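Chitinase A (Cycas revoluta, PDB 4MNK) probably hydrolyses chitin as a class V chitinase of glycoside hydrolase family 18, and is captured here with N-acetylglucosamine oligosaccharides in its binding cleft. Local coordinates at residues A[5-10]-A[233-238]; A[159-162]-A[168-171]; A[178-183]-A[227-232]; A[187-192]-A[219-224]. All coordinates share one frame; numbering follows the deposited sequence. Where two conformers were deposited one is given.

Interaction 1 (A[5-10]-A[233-238])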
# COMPACT_ATOMS: atom_id res chain seq x y z
N LEU A 5 10.46 2.67 -9.91
CA LEU A 5 10.04 1.68 -8.92
C LEU A 5 8.69 1.08 -9.30
O LEU A 5 7.71 1.80 -9.47
CB LEU A 5 10.00 2.30 -7.52
CG LEU A 5 11.32 2.89 -7.01
CD1 LEU A 5 11.08 3.89 -5.89
CD2 LEU A 5 12.28 1.80 -6.57
N LYS A 6 8.67 -0.24 -9.45
CA LYS A 6 7.45 -0.98 -9.77
C LYS A 6 7.21 -1.95 -8.62
O LYS A 6 7.85 -3.00 -8.53
CB LYS A 6 7.59 -1.72 -11.10
CG LYS A 6 7.92 -0.81 -12.28
CD LYS A 6 8.13 -1.60 -13.56
CE LYS A 6 8.32 -0.68 -14.76
NZ LYS A 6 8.69 -1.43 -15.99
N VAL A 7 6.31 -1.57 -7.72
CA VAL A 7 6.22 -2.21 -6.41
C VAL A 7 4.93 -3.01 -6.27
O VAL A 7 3.86 -2.58 -6.70
CB VAL A 7 6.34 -1.15 -5.29
CG1 VAL A 7 6.24 -1.78 -3.92
CG2 VAL A 7 7.65 -0.39 -5.40
N GLY A 8 5.03 -4.19 -5.66
CA GLY A 8 3.86 -5.02 -5.39
C GLY A 8 3.88 -5.57 -3.98
O GLY A 8 4.93 -5.98 -3.48
N PHE A 9 2.71 -5.60 -3.35
CA PHE A 9 2.55 -6.17 -2.01
C PHE A 9 1.89 -7.54 -2.09
O PHE A 9 0.82 -7.68 -2.69
CB PHE A 9 1.68 -5.27 -1.14
CG PHE A 9 2.39 -4.06 -0.61
CD1 PHE A 9 2.57 -2.93 -1.40
CD2 PHE A 9 2.89 -4.05 0.69
CE1 PHE A 9 3.23 -1.81 -0.91
CE2 PHE A 9 3.55 -2.93 1.20
CZ PHE A 9 3.72 -1.81 0.39
N TRP A 10 2.52 -8.54 -1.48
CA TRP A 10 1.95 -9.88 -1.35
C TRP A 10 1.58 -10.14 0.10
O TRP A 10 2.46 -10.14 0.96
CB TRP A 10 2.91 -10.95 -1.84
CG TRP A 10 2.32 -12.33 -1.72
CD1 TRP A 10 1.42 -12.91 -2.56
CD2 TRP A 10 2.57 -13.29 -0.67
NE1 TRP A 10 1.09 -14.17 -2.11
CE2 TRP A 10 1.78 -14.43 -0.96
CE3 TRP A 10 3.38 -13.30 0.47
CZ2 TRP A 10 1.78 -15.57 -0.14
CZ3 TRP A 10 3.38 -14.43 1.28
CH2 TRP A 10 2.58 -15.55 0.97
N LYS A 233 10.91 10.37 -4.17
CA LYS A 233 10.64 9.70 -2.89
C LYS A 233 9.18 9.25 -2.76
O LYS A 233 8.82 8.58 -1.78
CB LYS A 233 11.00 10.61 -1.71
CG LYS A 233 12.48 10.98 -1.60
CD LYS A 233 13.29 9.85 -0.99
CE LYS A 233 14.74 10.24 -0.82
NZ LYS A 233 15.54 9.16 -0.19
N LEU A 234 8.33 9.62 -3.72
CA LEU A 234 6.92 9.24 -3.68
C LEU A 234 6.63 8.11 -4.65
O LEU A 234 6.98 8.17 -5.83
CB LEU A 234 6.02 10.44 -4.01
CG LEU A 234 6.07 11.67 -3.11
CD1 LEU A 234 5.27 12.80 -3.73
CD2 LEU A 234 5.55 11.37 -1.70
N VAL A 235 5.97 7.07 -4.13
CA VAL A 235 5.53 5.95 -4.93
C VAL A 235 4.00 5.89 -4.85
O VAL A 235 3.43 5.75 -3.77
CB VAL A 235 6.21 4.63 -4.47
CG1 VAL A 235 5.60 3.42 -5.16
CG2 VAL A 235 7.70 4.69 -4.76
N LEU A 236 3.35 6.03 -6.00
CA LEU A 236 1.89 6.14 -6.06
C LEU A 236 1.18 4.80 -5.93
O LEU A 236 1.36 3.92 -6.76
CB LEU A 236 1.47 6.83 -7.36
CG LEU A 236 -0.04 6.96 -7.60
CD1 LEU A 236 -0.69 7.92 -6.62
CD2 LEU A 236 -0.31 7.39 -9.04
N GLY A 237 0.36 4.67 -4.89
CA GLY A 237 -0.41 3.45 -4.69
C GLY A 237 -1.60 3.34 -5.62
O GLY A 237 -2.30 4.33 -5.88
N ILE A 238 -1.82 2.13 -6.13
CA ILE A 238 -2.96 1.80 -6.98
C ILE A 238 -3.58 0.52 -6.42
O ILE A 238 -2.87 -0.48 -6.24
CB ILE A 238 -2.54 1.59 -8.46
CG1 ILE A 238 -1.81 2.82 -9.00
CG2 ILE A 238 -3.76 1.23 -9.32
CD1 ILE A 238 -1.16 2.63 -10.37
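Val235 is the one residue through which 233-238 reaches 5-10, touching both Leu5 and Val7, and the contact is a small example of how the interior of a (beta/alpha)8 barrel is filled by side chains rather than by backbone pairing. The second segment begins just outside the barrel with Lys233, whose ammonium group is tied to carbonyl oxygens of Ala181 and Leu184. At Leu234 the chain becomes a strand, and its side chain turns from 5-10 toward the helix 217-227.

Val235 then faces inward and splits its two methyl groups between the partners. CG2 meets Leu5 CD1 at 3.7 Å, and the two side chains cross at about a right angle. CG1, anti to the backbone N (chi1 171°), is directed at Val7 instead, whose CG2 lies at a looser 4.3 Å. Leu236 is turned to the outside again, where it packs on Ile221 of the helix, as alternation along a strand requires, so that of 233-238 only Val235 touches 5-10.

The two strands are not hydrogen-bonded to each other. Strand 324-328 lies between them and pairs with both, and its Phe326 touches Val7 and Val235 alike, while Trp186 does the same for Leu5 and Val235. With 108 Å² buried in all and no polar atom engaged across it, the contact implies a purely apolar joint: it rests on van der Waals contact between methyl groups alone, with no directional bond across it.

Interaction 2 (A[159-162]-A[168-171]). With NAG (2-acetamido-2-deoxy-beta-D-glucopyranose), chain C; NAG (2-acetamido-2-deoxy-beta-D-glucopyranose), chain B.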
# COMPACT_ATOMS: atom_id res chain seq x y z
N ALA A 159 4.49 3.16 4.68
CA ALA A 159 3.20 3.52 4.13
C ALA A 159 2.80 4.89 4.66
O ALA A 159 2.99 5.18 5.85
CB ALA A 159 2.16 2.48 4.51
N VAL A 160 2.27 5.73 3.78
CA VAL A 160 1.73 7.02 4.19
C VAL A 160 0.30 7.19 3.70
O VAL A 160 -0.09 6.64 2.66
CB VAL A 160 2.62 8.23 3.77
CG1 VAL A 160 4.00 8.14 4.40
CG2 VAL A 160 2.72 8.36 2.26
N TYR A 161 -0.47 7.95 4.46
CA TYR A 161 -1.79 8.42 4.07
C TYR A 161 -1.69 9.12 2.72
O TYR A 161 -0.61 9.57 2.33
CB TYR A 161 -2.28 9.39 5.15
CG TYR A 161 -3.73 9.82 5.08
CD1 TYR A 161 -4.06 11.17 4.98
CD2 TYR A 161 -4.77 8.89 5.13
CE1 TYR A 161 -5.38 11.59 4.93
CE2 TYR A 161 -6.10 9.30 5.07
CZ TYR A 161 -6.39 10.65 4.97
OH TYR A 161 -7.70 11.08 4.92
N PHE A 162 -2.81 9.21 2.00
CA PHE A 162 -2.81 9.81 0.66
C PHE A 162 -2.34 11.27 0.67
O PHE A 162 -1.84 11.77 -0.33
CB PHE A 162 -4.18 9.68 -0.01
CG PHE A 162 -5.12 10.84 0.25
CD1 PHE A 162 -5.83 10.93 1.44
CD2 PHE A 162 -5.29 11.83 -0.71
CE1 PHE A 162 -6.70 11.99 1.68
CE2 PHE A 162 -6.15 12.90 -0.48
CZ PHE A 162 -6.86 12.98 0.71
N PRO A 168 -6.61 16.29 6.29
CA PRO A 168 -6.84 17.53 5.53
C PRO A 168 -8.04 18.38 5.99
O PRO A 168 -8.01 19.60 5.82
CB PRO A 168 -7.06 17.04 4.09
CG PRO A 168 -7.37 15.59 4.22
CD PRO A 168 -6.58 15.12 5.39
N TRP A 169 -9.06 17.75 6.56
CA TRP A 169 -10.24 18.47 7.07
C TRP A 169 -10.06 18.99 8.50
O TRP A 169 -10.77 19.90 8.93
CB TRP A 169 -11.50 17.60 6.95
CG TRP A 169 -11.46 16.35 7.79
CD1 TRP A 169 -11.92 16.20 9.07
CD2 TRP A 169 -10.96 15.07 7.39
NE1 TRP A 169 -11.72 14.91 9.50
CE2 TRP A 169 -11.14 14.19 8.49
CE3 TRP A 169 -10.37 14.57 6.22
CZ2 TRP A 169 -10.75 12.85 8.45
CZ3 TRP A 169 -9.98 13.23 6.18
CH2 TRP A 169 -10.17 12.39 7.29
N GLU A 170 -9.12 18.39 9.23
CA GLU A 170 -8.79 18.79 10.60
C GLU A 170 -7.36 18.35 10.90
O GLU A 170 -7.12 17.19 11.25
CB GLU A 170 -9.79 18.18 11.59
CG GLU A 170 -9.73 18.78 13.00
CD GLU A 170 -11.01 18.56 13.78
OE1 GLU A 170 -11.67 19.56 14.13
OE2 GLU A 170 -11.37 17.39 14.06
N VAL A 171 -6.42 19.28 10.74
CA VAL A 171 -5.00 18.97 10.86
C VAL A 171 -4.57 18.86 12.32
O VAL A 171 -4.60 19.85 13.06
CB VAL A 171 -4.11 20.01 10.12
CG1 VAL A 171 -2.63 19.64 10.23
CG2 VAL A 171 -4.52 20.12 8.65
C1 NAG C . -12.48 7.45 5.18
C2 NAG C . -11.11 6.86 4.88
C3 NAG C . -11.16 5.34 4.65
C4 NAG C . -11.97 4.63 5.73
C5 NAG C . -13.30 5.36 5.99
C6 NAG C . -14.08 4.73 7.15
C7 NAG C . -9.71 8.57 3.81
C8 NAG C . -9.18 9.13 2.53
N2 NAG C . -10.52 7.51 3.72
O3 NAG C . -9.84 4.84 4.62
O4 NAG C . -12.22 3.30 5.31
O5 NAG C . -13.08 6.74 6.26
O6 NAG C . -13.36 4.86 8.35
O7 NAG C . -9.40 9.09 4.89
C1 NAG B . -14.42 12.39 5.24
C2 NAG B . -14.60 11.60 6.53
C3 NAG B . -13.61 10.43 6.63
C4 NAG B . -13.45 9.64 5.32
C5 NAG B . -13.31 10.62 4.15
C6 NAG B . -13.20 9.94 2.78
C7 NAG B . -15.43 13.00 8.36
C8 NAG B . -15.06 13.89 9.51
N2 NAG B . -14.41 12.48 7.67
O1 NAG B . -15.49 13.30 5.09
O3 NAG B . -14.00 9.56 7.67
O4 NAG B . -12.29 8.85 5.45
O5 NAG B . -14.40 11.52 4.12
O6 NAG B . -14.39 9.24 2.49
O7 NAG B . -16.61 12.78 8.11
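Tyr161 OH lies at the edge of the Trp169 indole, near its plane and 3.4 Å from CZ3, yet the bond this hydroxyl makes goes to neither segment: it donates to O7 of the chain C sugar at 2.6 Å. The unusual feature is therefore a contact between the end of strand 155-161 and the loop 168-171 that is completed by a ligand, an instance of two nearby parts of the chain converging on one glycan. O7 sits in the plane of the Tyr161 ring, at its edge, where CG anti to the backbone N (chi1 -170°) has carried the phenol out toward 168-171.

The acetamido group is read at both ends. While its oxygen accepts the hydrogen bond from Tyr161 OH, its methyl C8 lies 3.9 Å from Phe162 CE1. Phe162 in turn lays CD1 over one face of the Tyr161 ring, 3.5 Å above its plane. Trp169 serves the next sugar: one indole face meets N2 of the chain B residue, and NE1 comes to 3.5 Å of its C8. Pro168 CD also borders the Tyr161 ring, at its edge, although Pro168 was modelled in two conformers and this touch is less certain.

A phenylalanine in place of Tyr161 would probably leave the sugar O7 without this donor and the acetamido group freer to turn. Tyr121 and Phe167 meet the Tyr161 ring edge-to-face, while Asp193, Phe194 and Trp198 supply further bonds to the glycan. Chemically, the tyrosine's hydrogen bond is combined here with aromatic surfaces, a mixture suited to recognising N-acetyl groups through both their polar and their methyl ends.

Interaction 3 (A[178-183]-A[227-232])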
# COMPACT_ATOMS: atom_id res chain seq x y z
N GLN A 178 11.05 16.43 5.08
CA GLN A 178 12.51 16.50 5.03
C GLN A 178 13.13 15.36 5.85
O GLN A 178 14.07 14.71 5.40
CB GLN A 178 13.00 17.87 5.54
CG GLN A 178 14.49 18.10 5.37
CD GLN A 178 14.97 19.28 6.17
OE1 GLN A 178 14.93 19.27 7.40
NE2 GLN A 178 15.41 20.32 5.48
N PHE A 179 12.58 15.14 7.04
CA PHE A 179 12.93 14.01 7.89
C PHE A 179 12.81 12.69 7.13
O PHE A 179 13.75 11.88 7.11
CB PHE A 179 12.03 14.00 9.13
CG PHE A 179 12.19 12.78 10.01
CD1 PHE A 179 13.02 12.82 11.11
CD2 PHE A 179 11.48 11.61 9.74
CE1 PHE A 179 13.18 11.70 11.93
CE2 PHE A 179 11.63 10.49 10.55
CZ PHE A 179 12.48 10.53 11.64
N ILE A 180 11.65 12.49 6.50
CA ILE A 180 11.37 11.27 5.76
C ILE A 180 12.33 11.09 4.57
O ILE A 180 12.87 9.99 4.37
CB ILE A 180 9.90 11.25 5.27
CG1 ILE A 180 8.95 11.02 6.46
CG2 ILE A 180 9.69 10.18 4.21
CD1 ILE A 180 7.48 11.26 6.14
N ALA A 181 12.55 12.15 3.81
CA ALA A 181 13.45 12.09 2.66
C ALA A 181 14.89 11.72 3.04
O ALA A 181 15.59 11.05 2.29
CB ALA A 181 13.43 13.40 1.88
N ALA A 182 15.32 12.16 4.23
CA ALA A 182 16.66 11.86 4.70
C ALA A 182 16.80 10.44 5.23
O ALA A 182 17.83 9.80 5.04
CB ALA A 182 17.08 12.87 5.76
N GLY A 183 15.74 9.94 5.88
CA GLY A 183 15.80 8.65 6.57
C GLY A 183 15.33 7.45 5.77
O GLY A 183 15.70 6.31 6.09
N ALA A 227 4.87 20.40 0.27
CA ALA A 227 5.56 20.39 1.55
C ALA A 227 7.08 20.30 1.39
O ALA A 227 7.83 20.64 2.30
CB ALA A 227 5.05 19.26 2.43
N GLY A 228 7.52 19.83 0.22
CA GLY A 228 8.95 19.77 -0.10
C GLY A 228 9.52 18.37 -0.28
O GLY A 228 10.74 18.21 -0.31
N MET A 229 8.66 17.37 -0.41
CA MET A 229 9.13 16.01 -0.66
C MET A 229 9.75 15.91 -2.05
O MET A 229 9.10 16.29 -3.03
CB MET A 229 7.99 14.99 -0.53
CG MET A 229 8.45 13.55 -0.64
SD MET A 229 9.36 13.01 0.82
CE MET A 229 8.00 12.55 1.90
N PRO A 230 11.00 15.42 -2.15
CA PRO A 230 11.56 15.15 -3.47
C PRO A 230 10.63 14.19 -4.20
O PRO A 230 10.23 13.17 -3.62
CB PRO A 230 12.90 14.48 -3.16
CG PRO A 230 13.25 14.94 -1.79
CD PRO A 230 11.94 15.06 -1.07
N PRO A 231 10.27 14.50 -5.47
CA PRO A 231 9.27 13.70 -6.19
C PRO A 231 9.64 12.23 -6.30
O PRO A 231 8.75 11.37 -6.24
CB PRO A 231 9.23 14.37 -7.57
CG PRO A 231 10.52 15.11 -7.69
CD PRO A 231 10.83 15.57 -6.31
N GLU A 232 10.93 11.94 -6.45
CA GLU A 232 11.41 10.56 -6.56
C GLU A 232 11.21 9.71 -5.29
O GLU A 232 11.31 8.48 -5.34
CB GLU A 232 12.88 10.53 -7.02
CG GLU A 232 13.92 10.90 -5.96
CD GLU A 232 14.19 12.40 -5.84
OE1 GLU A 232 15.13 12.77 -5.11
OE2 GLU A 232 13.47 13.22 -6.47
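Ile180 and Met229 cross at about a right angle, the methionine running its terminal methyl across the branched side chain of the helix residue. The touch is made by Met229 CE against Ile180 CG2 at 3.7 Å, with Ile180 CB only slightly farther from the same methyl. Two bends bring CE there: CG leaves anti to the backbone N (chi1 -174°), after which the chain folds at chi2 and again at chi3 and doubles toward the helix. On the isoleucine, CG2 is the branch anti to the backbone N, and it is this branch that receives the methyl.

One residue further along each segment the geometry is simpler. Ala181 points its CB at the flank of the Pro230 ring, 3.7 Å from CD and 4.0 Å from CG. The same CB also borders Met229 SD at 4.2 Å, which places the small methyl in the angle between sulfur and proline ring. This is packing by shape alone, and it illustrates how a short side chain on a helix admits a rigid ring close to the backbone.

The loop is steered into this position by Gly228, which ends the helix 217-227 in a Schellman motif; its positive phi would press a side chain against the preceding carbonyl oxygen. Val177 also touches Met229. The contact thus packs helix 177-183, just ahead of strand 186-190, on the loop ahead of the neighbouring strand 234-247, at the N-terminal ends of the two strands, characteristic of the (beta/alpha)8 barrel of family 18.

Interaction 4 (A[187-192]-A[219-224]). With NAG (2-acetamido-2-deoxy-beta-D-glucopyranose), chain D.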
# COMPACT_ATOMS: atom_id res chain seq x y z
N VAL A 187 8.45 6.54 0.18
CA VAL A 187 7.20 6.26 0.88
C VAL A 187 6.16 5.76 -0.11
O VAL A 187 6.14 6.16 -1.28
CB VAL A 187 6.65 7.47 1.68
CG1 VAL A 187 7.61 7.87 2.78
CG2 VAL A 187 6.33 8.66 0.76
N ASN A 188 5.31 4.86 0.38
CA ASN A 188 4.24 4.28 -0.41
C ASN A 188 2.95 5.02 -0.10
O ASN A 188 2.36 4.85 0.98
CB ASN A 188 4.14 2.78 -0.11
CG ASN A 188 5.38 2.02 -0.53
OD1 ASN A 188 5.86 2.17 -1.66
ND2 ASN A 188 5.92 1.20 0.37
N VAL A 189 2.53 5.85 -1.04
CA VAL A 189 1.37 6.72 -0.86
C VAL A 189 0.08 5.94 -1.12
O VAL A 189 -0.17 5.51 -2.24
CB VAL A 189 1.43 7.97 -1.78
CG1 VAL A 189 0.25 8.89 -1.52
CG2 VAL A 189 2.75 8.71 -1.59
N MET A 190 -0.72 5.78 -0.07
CA MET A 190 -1.94 4.98 -0.15
C MET A 190 -3.09 5.80 -0.75
O MET A 190 -4.02 6.22 -0.05
CB MET A 190 -2.29 4.40 1.23
CG MET A 190 -1.21 3.46 1.75
SD MET A 190 -1.57 2.70 3.33
CE MET A 190 -1.24 4.05 4.46
N ALA A 191 -3.01 6.00 -2.06
CA ALA A 191 -3.94 6.84 -2.80
C ALA A 191 -5.21 6.07 -3.20
O ALA A 191 -5.52 5.93 -4.39
CB ALA A 191 -3.26 7.42 -4.02
N TYR A 192 -5.93 5.59 -2.19
CA TYR A 192 -7.17 4.85 -2.40
C TYR A 192 -8.00 4.86 -1.12
O TYR A 192 -7.61 5.47 -0.12
CB TYR A 192 -6.89 3.42 -2.89
CG TYR A 192 -5.73 2.71 -2.23
CD1 TYR A 192 -5.88 2.03 -1.03
CD2 TYR A 192 -4.46 2.71 -2.83
CE1 TYR A 192 -4.80 1.38 -0.42
CE2 TYR A 192 -3.38 2.07 -2.24
CZ TYR A 192 -3.56 1.40 -1.04
OH TYR A 192 -2.48 0.76 -0.47
N VAL A 219 -4.50 15.42 -5.58
CA VAL A 219 -4.48 16.39 -4.48
C VAL A 219 -3.53 15.93 -3.37
O VAL A 219 -2.74 16.72 -2.85
CB VAL A 219 -5.90 16.66 -3.92
CG1 VAL A 219 -5.85 17.41 -2.60
CG2 VAL A 219 -6.73 17.44 -4.94
N GLY A 220 -3.59 14.64 -3.03
CA GLY A 220 -2.67 14.06 -2.05
C GLY A 220 -1.22 14.17 -2.46
O GLY A 220 -0.38 14.62 -1.67
N ILE A 221 -0.91 13.77 -3.69
CA ILE A 221 0.44 13.87 -4.24
C ILE A 221 0.92 15.33 -4.24
O ILE A 221 2.04 15.61 -3.79
CB ILE A 221 0.54 13.24 -5.66
CG1 ILE A 221 0.42 11.70 -5.58
CG2 ILE A 221 1.83 13.65 -6.38
CD1 ILE A 221 1.55 10.99 -4.84
N GLU A 222 0.06 16.24 -4.70
CA GLU A 222 0.34 17.68 -4.68
C GLU A 222 0.76 18.14 -3.28
O GLU A 222 1.71 18.92 -3.14
CB GLU A 222 -0.87 18.49 -5.15
CG GLU A 222 -1.21 18.37 -6.65
CD GLU A 222 -0.29 19.19 -7.55
OE1 GLU A 222 -0.10 18.79 -8.72
OE2 GLU A 222 0.24 20.22 -7.09
N SER A 223 0.08 17.64 -2.25
CA SER A 223 0.34 18.06 -0.87
C SER A 223 1.73 17.66 -0.38
O SER A 223 2.38 18.43 0.32
CB SER A 223 -0.75 17.56 0.08
OG SER A 223 -0.62 16.18 0.39
N PHE A 224 2.18 16.46 -0.74
CA PHE A 224 3.53 16.02 -0.39
C PHE A 224 4.59 16.85 -1.11
O PHE A 224 5.59 17.25 -0.50
CB PHE A 224 3.72 14.54 -0.68
CG PHE A 224 3.11 13.63 0.35
CD1 PHE A 224 1.91 12.99 0.10
CD2 PHE A 224 3.75 13.41 1.57
CE1 PHE A 224 1.34 12.14 1.06
CE2 PHE A 224 3.20 12.57 2.53
CZ PHE A 224 1.99 11.93 2.27
C1 NAG D . -4.46 -0.21 3.53
C2 NAG D . -3.51 -1.27 4.10
C3 NAG D . -3.91 -2.68 3.67
C4 NAG D . -5.42 -2.94 3.76
C5 NAG D . -6.19 -1.77 3.13
C6 NAG D . -7.71 -1.94 3.21
C7 NAG D . -1.65 -0.86 2.48
C8 NAG D . -0.17 -0.64 2.35
N2 NAG D . -2.11 -1.03 3.73
O1 NAG D . -4.20 1.04 4.13
O3 NAG D . -3.20 -3.63 4.43
O4 NAG D . -5.70 -4.14 3.06
O5 NAG D . -5.81 -0.57 3.77
O6 NAG D . -8.14 -2.00 4.55
O7 NAG D . -2.35 -0.86 1.47
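Val189 packs against Ile221 and Phe224, and these apolar touches make the whole contact between strand and helix. Ile221 CD1 approaches both valine methyls about equally, 4.1 Å from CG1 and the same from CG2, so this methyl sits at the fork of the valine. CG1, anti to the backbone N (chi1 -177°), also comes within 4.3 Å of Phe224 CE1, meeting that ring obliquely. Helix 217-227 thus packs on the outer side of the strand through aliphatic and aromatic carbons.

Hydrogen bonds lie within each segment. Ser223 OG donates to the carbonyl oxygen of Gly220 at 2.6 Å, an oxygen that also takes Phe224 N, while Gln164 N bonds to the same hydroxyl. On the strand side, Met190 and Ala191 centre successive inverse gamma turns between Val189 and Tyr192.

Ligand contacts occupy the strand's other side. Tyr192 OH donates to O7 of the chain D sugar at 2.5 Å, with O7 in the ring plane at its edge, and Met190 SD lies 3.2 Å from O1. Asp118 bonds the same sugar. With an alanine at Tyr192, the acetamido oxygen would probably lose this donor and the ring's side of the pocket would open. Segment 187-192 thus divides its chemistry: apolar toward the helix, a hydroxyl and a sulfur toward the glycan.

From the N terminus, strand 5-10 waits for more than two hundred residues before interaction 1 closes the widest loop, bringing 233-238 to it across the barrel interior. All the other contacts nest inside that loop. Interaction 2 comes first, closing a turn of a few residues after strand 155-161 and finishing before interaction 3 opens at helix 177-183. Interaction 3 ends in 227-232, and interaction 4, between 187-192 and 219-224, lies wholly within its span; none cross. Strands 155-161, 186-190 and 234-247 run side by side, so interactions 1, 2 and 4 share neighbouring barrel staves, while interaction 3 ties helix 177-183 to the loop before strand 234-247.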